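Local structure of pantothenate synthetase (3N8H) at residues L113-A116 with N117-E120. The protein probably catalyses the ATP-dependent condensation of pantoate with beta-alanine to pantothenate, by way of a pantoyl-adenylate intermediate. Residues are numbered along the deposited sequence; the frame is centred on the assembly and turned at random.
Sequences LEIA and NILE
Glu114 and Asn117 meet at both backbone and side chain, three residues apart round a single short helical turn. The amide N of Asn117 donates to the carbonyl O of Glu114 over 2.7 Å in a fairly straight bond, though the donor stands well above the carbonyl plane. One step earlier, Ala116 N bonds Leu113 O at 3.1 Å. Both bonds have the i to i+3 spacing of a 3-10 turn.

Beyond the backbone, the Glu114 chain bends at chi2 and crosses the Asn117 side chain at about a right angle. Carboxylate and amide planes are turned 61° apart, and OE1 of Glu114 stays 3.8 Å from ND2 of Asn117, so the two exposed polar groups are neighbours without a hydrogen bond. With CG beside its own backbone N (chi1 -73°), Asn117 lays its amide back along the turn, bringing ND2 to 3.4 Å from Leu113 O, but at a poor angle for bonding.

Ile118 sends its CG1-CD1 arm toward Ile115. Its CG1 sits between backbone N and carbonyl carbon (chi1 55°), which sets it over the carbonyl oxygens of Glu114 (3.7 Å) and Ile115 and carries CD1 onward to the tip of the Ile115 side chain, CD1 to CD1 at 4.0 Å. CG2 lies on the Glu114 carboxylate side, 4.2 Å from OE2.

The Ile115 side chain is about 9 Å from that of Gln156, predicted to bind pantoate, which puts the turn near that pocket. Ile115 packs on Met158 and Leu159 of helix 154-166, while Gln155 accepts from Glu120 N and donates to the carbonyl oxygens of Ile115 and Ile118. Leu119 occupies the N-cap position of helix 120-123 and packs on strands 230-237 and 240-247, so the segment bridges the parallel-sheet domain and the antiparallel sheet by packing; Leu113 touches Leu106 of the second subunit.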
loop_
_atom_site.group_PDB
_atom_site.type_symbol
_atom_site.label_atom_id
_atom_site.label_comp_id
_atom_site.label_asym_id
_atom_site.label_seq_id
_atom_site.Cartn_x
_atom_site.Cartn_y
_atom_site.Cartn_z
ATOM N N LEU A 113 10.209 -7.224 -6.879
ATOM C CA LEU A 113 10.353 -7.444 -8.310
ATOM C C LEU A 113 11.705 -6.969 -8.816
ATOM O O LEU A 113 12.389 -6.198 -8.154
ATOM C CB LEU A 113 9.224 -6.792 -9.116
ATOM C CG LEU A 113 8.522 -5.459 -8.781
ATOM C CD1 LEU A 113 9.235 -4.548 -7.785
ATOM C CD2 LEU A 113 8.162 -4.703 -10.053
ATOM N N GLU A 114 12.073 -7.427 -10.007
ATOM C CA GLU A 114 13.424 -7.215 -10.529
ATOM C C GLU A 114 13.855 -5.757 -10.652
ATOM O O GLU A 114 14.923 -5.360 -10.166
ATOM C CB GLU A 114 13.590 -7.928 -11.868
ATOM C CG GLU A 114 14.295 -9.258 -11.728
ATOM C CD GLU A 114 15.725 -9.098 -11.235
ATOM O OE1 GLU A 114 15.978 -9.356 -10.034
ATOM O OE2 GLU A 114 16.594 -8.709 -12.049
ATOM N N ILE A 115 13.022 -4.962 -11.296
ATOM C CA ILE A 115 13.366 -3.560 -11.509
ATOM C C ILE A 115 13.693 -2.840 -10.201
ATOM O O ILE A 115 14.399 -1.845 -10.199
ATOM C CB ILE A 115 12.255 -2.808 -12.258
ATOM C CG1 ILE A 115 12.785 -1.469 -12.780
ATOM C CG2 ILE A 115 11.037 -2.602 -11.355
ATOM C CD1 ILE A 115 14.055 -1.591 -13.601
ATOM N N ALA A 116 13.190 -3.345 -9.085
ATOM C CA ALA A 116 13.433 -2.693 -7.800
ATOM C C ALA A 116 14.724 -3.154 -7.156
ATOM O O ALA A 116 15.187 -2.542 -6.195
ATOM C CB ALA A 116 12.280 -2.939 -6.856
ATOM N N ASN A 117 15.284 -4.246 -7.684
ATOM C CA ASN A 117 16.425 -4.917 -7.085
ATOM C C ASN A 117 17.759 -4.545 -7.712
ATOM O O ASN A 117 18.811 -4.993 -7.249
ATOM C CB ASN A 117 16.269 -6.435 -7.202
ATOM C CG ASN A 117 15.221 -6.986 -6.277
ATOM O OD1 ASN A 117 14.904 -6.390 -5.248
ATOM N ND2 ASN A 117 14.677 -8.140 -6.631
ATOM N N ILE A 118 17.712 -3.753 -8.772
ATOM C CA ILE A 118 18.924 -3.360 -9.489
ATOM C C ILE A 118 19.137 -1.853 -9.450
ATOM O O ILE A 118 18.262 -1.104 -8.989
ATOM C CB ILE A 118 18.859 -3.810 -10.959
ATOM C CG1 ILE A 118 17.588 -3.260 -11.625
ATOM C CG2 ILE A 118 18.935 -5.376 -11.057
ATOM C CD1 ILE A 118 17.554 -3.372 -13.153
ATOM N N LEU A 119 20.310 -1.422 -9.928
ATOM C CA LEU A 119 20.609 -0.010 -10.084
ATOM C C LEU A 119 20.249 0.763 -8.827
ATOM O O LEU A 119 20.764 0.476 -7.746
ATOM C CB LEU A 119 19.858 0.539 -11.306
ATOM C CG LEU A 119 20.240 -0.191 -12.607
ATOM C CD1 LEU A 119 19.283 0.106 -13.780
ATOM C CD2 LEU A 119 21.687 0.121 -12.984
ATOM N N GLU A 120 19.350 1.733 -8.953
ATOM C CA GLU A 120 19.031 2.574 -7.812
ATOM C C GLU A 120 18.502 1.769 -6.593
ATOM O O GLU A 120 18.856 2.026 -5.421
ATOM C CB GLU A 120 18.066 3.640 -8.270
ATOM C CG GLU A 120 18.177 4.942 -7.550
ATOM C CD GLU A 120 19.512 5.668 -7.700
ATOM O OE1 GLU A 120 20.478 5.226 -8.385
ATOM O OE2 GLU A 120 19.565 6.729 -7.086
#